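Local coordinates for protein L-rhamnose mutarotase (Formosa agariphila, PDB 6HHN) that catalyses the interconversion of alpha- and beta-L-rhamnose, an anomeric step in the breakdown of the green-algal polysaccharide ulvan, at residues Y52-D57 against N61-F66; F90-M95 against P99-V104. All coordinates share one frame; numbering follows the deposited sequence. Where two conformers were deposited one is given.

Contact 1 of 2, residues Y52-D57 against N61-F66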
# COMPACT_ATOMS: atom_id res chain seq x y z
N TYR A 52 -6.71 4.97 -7.22
CA TYR A 52 -7.12 4.17 -6.07
C TYR A 52 -6.86 2.70 -6.39
O TYR A 52 -7.52 2.13 -7.26
CB TYR A 52 -8.61 4.41 -5.85
CG TYR A 52 -9.25 3.78 -4.63
CD1 TYR A 52 -8.53 3.05 -3.69
CD2 TYR A 52 -10.62 3.92 -4.44
CE1 TYR A 52 -9.17 2.51 -2.59
CE2 TYR A 52 -11.24 3.38 -3.36
CZ TYR A 52 -10.53 2.66 -2.43
OH TYR A 52 -11.19 2.11 -1.34
N SER A 53 -5.90 2.11 -5.68
CA SER A 53 -5.56 0.71 -5.81
C SER A 53 -5.82 -0.00 -4.49
O SER A 53 -5.61 0.57 -3.42
CB SER A 53 -4.06 0.51 -6.09
OG SER A 53 -3.72 0.84 -7.44
N ILE A 54 -6.27 -1.25 -4.58
CA ILE A 54 -6.33 -2.13 -3.41
C ILE A 54 -5.58 -3.41 -3.76
O ILE A 54 -5.79 -3.99 -4.83
CB ILE A 54 -7.78 -2.44 -2.99
CG1 ILE A 54 -8.54 -1.14 -2.72
CG2 ILE A 54 -7.76 -3.36 -1.75
CD1 ILE A 54 -10.04 -1.32 -2.52
N PHE A 55 -4.65 -3.81 -2.87
CA PHE A 55 -3.82 -5.00 -3.01
C PHE A 55 -4.14 -5.97 -1.89
O PHE A 55 -4.56 -5.56 -0.79
CB PHE A 55 -2.33 -4.61 -2.91
CG PHE A 55 -1.89 -3.55 -3.89
CD1 PHE A 55 -1.99 -2.21 -3.56
CD2 PHE A 55 -1.38 -3.89 -5.12
CE1 PHE A 55 -1.58 -1.23 -4.44
CE2 PHE A 55 -0.98 -2.91 -6.02
CZ PHE A 55 -1.08 -1.58 -5.68
N ILE A 56 -3.96 -7.26 -2.15
CA ILE A 56 -4.25 -8.29 -1.16
C ILE A 56 -2.99 -9.06 -0.77
O ILE A 56 -2.12 -9.33 -1.61
CB ILE A 56 -5.37 -9.24 -1.67
CG1 ILE A 56 -5.91 -10.09 -0.51
CG2 ILE A 56 -4.86 -10.10 -2.82
CD1 ILE A 56 -7.11 -10.93 -0.91
N ASP A 57 -2.90 -9.37 0.53
CA ASP A 57 -2.04 -10.42 1.11
C ASP A 57 -3.06 -11.52 1.46
O ASP A 57 -3.70 -11.50 2.53
CB ASP A 57 -1.37 -9.92 2.35
CG ASP A 57 -0.39 -10.91 2.94
OD1 ASP A 57 -0.50 -12.13 2.68
OD2 ASP A 57 0.48 -10.43 3.71
N ASN A 61 -5.44 -12.51 4.86
CA ASN A 61 -6.74 -11.87 4.71
C ASN A 61 -6.63 -10.36 4.88
O ASN A 61 -7.54 -9.72 5.44
CB ASN A 61 -7.75 -12.44 5.71
CG ASN A 61 -7.72 -13.94 5.76
OD1 ASN A 61 -7.99 -14.59 4.76
ND2 ASN A 61 -7.39 -14.50 6.93
N THR A 62 -5.54 -9.77 4.36
CA THR A 62 -5.32 -8.34 4.56
C THR A 62 -5.37 -7.59 3.23
O THR A 62 -4.78 -8.03 2.23
CB THR A 62 -3.99 -8.09 5.27
OG1 THR A 62 -4.05 -8.66 6.59
CG2 THR A 62 -3.70 -6.61 5.37
N LEU A 63 -6.04 -6.45 3.24
CA LEU A 63 -6.11 -5.55 2.09
C LEU A 63 -5.33 -4.29 2.40
O LEU A 63 -5.48 -3.71 3.48
CB LEU A 63 -7.56 -5.19 1.78
CG LEU A 63 -8.47 -6.37 1.44
CD1 LEU A 63 -9.95 -5.99 1.55
CD2 LEU A 63 -8.15 -6.91 0.04
N PHE A 64 -4.49 -3.87 1.47
CA PHE A 64 -3.74 -2.63 1.57
C PHE A 64 -4.22 -1.71 0.46
O PHE A 64 -4.09 -2.04 -0.72
CB PHE A 64 -2.24 -2.91 1.47
CG PHE A 64 -1.68 -3.70 2.63
CD1 PHE A 64 -1.23 -3.06 3.77
CD2 PHE A 64 -1.58 -5.09 2.58
CE1 PHE A 64 -0.70 -3.76 4.84
CE2 PHE A 64 -1.03 -5.81 3.65
CZ PHE A 64 -0.60 -5.14 4.78
N ALA A 65 -4.77 -0.56 0.84
CA ALA A 65 -5.32 0.41 -0.09
C ALA A 65 -4.40 1.62 -0.17
O ALA A 65 -3.88 2.09 0.85
CB ALA A 65 -6.70 0.87 0.38
N PHE A 66 -4.24 2.14 -1.40
CA PHE A 66 -3.52 3.36 -1.68
C PHE A 66 -4.41 4.23 -2.57
O PHE A 66 -5.01 3.72 -3.51
CB PHE A 66 -2.22 3.03 -2.44
CG PHE A 66 -1.51 4.24 -2.98
CD1 PHE A 66 -1.81 4.74 -4.24
CD2 PHE A 66 -0.56 4.88 -2.22
CE1 PHE A 66 -1.16 5.87 -4.72
CE2 PHE A 66 0.11 6.00 -2.72
CZ PHE A 66 -0.20 6.49 -3.97
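L63 lies against both I54 and I56, and this branched aliphatic trio forms the apolar centre of the sheet face turned toward helix 26-34. L63 CD2 lies between the two isoleucines, 4.0 Å from I54 CG2 and 3.9 Å from I56 CG1; with chi1 at -166°, I56 swings CG1 to the side opposite its own backbone N. Further along, the methyl of A65 leaves room for its neighbours: I54 CG1 packs 4.1 Å from A65 CB, and the edge of the Y52 ring comes up with CE1. Y52 probably binds the sugar, as in related mutarotases, while I54 touches Y29, another likely substrate residue, and comes close to the presumed proton donor H33.

The two strands form an antiparallel beta hairpin within the dimeric alpha/beta-barrel fold. S53, F55 and D57 face F66, F64 and T62 in hydrogen-bonded pairs, whose side chains occupy the face turned to the second subunit. There F64 and F66 each meet their own counterpart in that subunit, a place suited to flat, bulky rings. F55 lays the edge of its ring beside the carbonyl of F64, with CD1 3.5 Å from F64 O.

S53 N donates to F66 O at 2.8 Å, F64 N gives an equally short bond to F55 O, and D57 N donates to T62 O at 2.9 Å. T62 N returns a longer bond to D57 O, 3.1 Å, within a G1 beta bulge in which N61 (phi 55°) and T62 both face D57. The T62 hydroxyl bonds K20, and S53 OG bonds E110 of the second subunit.

Contact 2 of 2, residues F90-M95 against P99-V104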
# COMPACT_ATOMS: atom_id res chain seq x y z
N PHE A 90 -23.75 -3.94 0.71
CA PHE A 90 -23.55 -4.99 -0.29
C PHE A 90 -22.33 -5.85 -0.00
O PHE A 90 -22.34 -7.06 -0.28
CB PHE A 90 -23.46 -4.29 -1.65
CG PHE A 90 -23.18 -5.17 -2.82
CD1 PHE A 90 -24.09 -6.10 -3.26
CD2 PHE A 90 -22.01 -4.99 -3.55
CE1 PHE A 90 -23.83 -6.88 -4.37
CE2 PHE A 90 -21.75 -5.75 -4.67
CZ PHE A 90 -22.67 -6.70 -5.09
N MET A 91 -21.28 -5.26 0.56
CA MET A 91 -20.01 -5.93 0.79
C MET A 91 -19.90 -6.56 2.18
O MET A 91 -18.89 -7.21 2.46
CB MET A 91 -18.87 -4.92 0.62
CG MET A 91 -18.69 -4.43 -0.82
SD MET A 91 -18.28 -5.74 -1.96
CE MET A 91 -16.77 -6.33 -1.20
N ALA A 92 -20.88 -6.38 3.06
CA ALA A 92 -20.67 -6.61 4.48
C ALA A 92 -20.51 -8.08 4.84
O ALA A 92 -19.98 -8.37 5.91
CB ALA A 92 -21.83 -6.01 5.27
N ASP A 93 -20.95 -8.99 3.98
CA ASP A 93 -20.85 -10.42 4.27
C ASP A 93 -19.44 -10.96 4.10
O ASP A 93 -19.13 -12.02 4.67
CB ASP A 93 -21.80 -11.22 3.37
CG ASP A 93 -21.60 -10.94 1.86
OD1 ASP A 93 -21.17 -9.83 1.46
OD2 ASP A 93 -21.91 -11.84 1.05
N ILE A 94 -18.58 -10.29 3.33
CA ILE A 94 -17.25 -10.83 3.05
C ILE A 94 -16.13 -9.98 3.62
O ILE A 94 -14.97 -10.38 3.51
CB ILE A 94 -17.04 -11.09 1.54
CG1 ILE A 94 -17.04 -9.78 0.77
CG2 ILE A 94 -18.13 -12.06 1.05
CD1 ILE A 94 -16.83 -9.99 -0.73
N MET A 95 -16.43 -8.83 4.21
CA MET A 95 -15.45 -7.94 4.82
C MET A 95 -15.63 -7.94 6.33
O MET A 95 -16.72 -8.19 6.84
CB MET A 95 -15.64 -6.49 4.33
CG MET A 95 -15.56 -6.27 2.84
SD MET A 95 -13.86 -6.27 2.28
CE MET A 95 -13.24 -4.73 3.00
N PRO A 99 -20.65 -2.26 13.00
CA PRO A 99 -22.11 -2.39 13.02
C PRO A 99 -22.85 -1.67 11.91
O PRO A 99 -23.90 -2.17 11.46
CB PRO A 99 -22.47 -1.86 14.42
CG PRO A 99 -21.26 -2.25 15.27
CD PRO A 99 -20.08 -1.97 14.33
N ASP A 100 -22.35 -0.53 11.43
CA ASP A 100 -22.98 0.20 10.34
C ASP A 100 -22.56 -0.31 8.96
O ASP A 100 -22.97 0.28 7.95
CB ASP A 100 -22.74 1.71 10.46
CG ASP A 100 -21.29 2.13 10.24
OD1 ASP A 100 -20.43 1.27 9.94
OD2 ASP A 100 -21.03 3.35 10.36
N ASN A 101 -21.82 -1.40 8.92
CA ASN A 101 -21.34 -2.10 7.72
C ASN A 101 -20.15 -1.42 7.07
O ASN A 101 -19.63 -1.97 6.10
CB ASN A 101 -22.46 -2.39 6.71
CG ASN A 101 -23.43 -3.44 7.21
OD1 ASN A 101 -23.08 -4.30 8.05
ND2 ASN A 101 -24.64 -3.40 6.71
N SER A 102 -19.66 -0.30 7.59
CA SER A 102 -18.42 0.27 7.04
C SER A 102 -17.26 -0.67 7.38
O SER A 102 -17.22 -1.25 8.47
CB SER A 102 -18.16 1.65 7.62
OG SER A 102 -17.97 1.62 9.03
N PRO A 103 -16.32 -0.85 6.46
CA PRO A 103 -15.19 -1.74 6.75
C PRO A 103 -14.32 -1.18 7.86
O PRO A 103 -14.10 0.03 7.97
CB PRO A 103 -14.41 -1.78 5.43
CG PRO A 103 -14.89 -0.66 4.63
CD PRO A 103 -16.29 -0.33 5.08
N VAL A 104 -13.86 -2.09 8.73
CA VAL A 104 -12.78 -1.75 9.64
C VAL A 104 -11.60 -1.27 8.81
O VAL A 104 -11.26 -1.86 7.78
CB VAL A 104 -12.42 -2.97 10.49
CG1 VAL A 104 -11.20 -2.70 11.33
CG2 VAL A 104 -13.61 -3.36 11.38
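The turn that follows helix 82-91 packs here against the loop leading into strand 106-114, and an Asx turn at D100 shapes that loop where A92 meets N101. The methyl of A92 sits over a flat face of the N101 carboxamide, with A92 CB 3.5 Å from N101 OD1 and 3.6 Å from N101 CG. A small side chain suits this place, because the two backbones come within 5.6 Å at the CA atoms of A92 and N101. The contact is one of packing, and the amide finds its polar partner on the helix itself: N101 ND2 bonds the carboxylate of D89. With chi1 at -69°, CG of N101 lies opposite its own carbonyl carbon, which turns that face to the methyl. The backbone of N101 has a positive phi of 77°, a conformation asparagine tolerates better than most residues.

A second touch joins M95 to P103. The flexible methionine side chain bends at both chi2 and chi3 and runs obliquely across that of P103; in one of the two M95 conformers, CE lies 4.0 Å from P103 CB. P103 also packs on W88, while M95 packs on Y29, so the pair borders residues that probably bind the sugar, judging by related enzymes.

The loop is braced from within. Aspartate and serine suit this turn because their short polar side chains can fold back onto it. D100 OD1 accepts the backbone N of S102 at 2.9 Å, from well above the carboxylate plane, and takes the S102 hydroxyl on its syn lone pair, with S102 OG and D100 OD1 2.6 Å apart.

Contact 1 is complete before contact 2 begins, and their centres lie about 16 Å apart within the same rhamnose mutarotase fold. Strand 62-69 of the hairpin is followed in the chain by helix 82-91, whose end leads into contact 2; the loop there then enters strand 106-114, which pairs with strand 13-20, itself a neighbour of strand 62-69. The two contacts meet where L63 CD1 packs 3.8 Å from M95 CE, in one of the two M95 conformers. Y29 of helix 26-34 touches both L63 and M95, so both contacts border a residue that probably binds rhamnose. Contact 1 also reaches the second subunit, whereas contact 2 remains within its own chain.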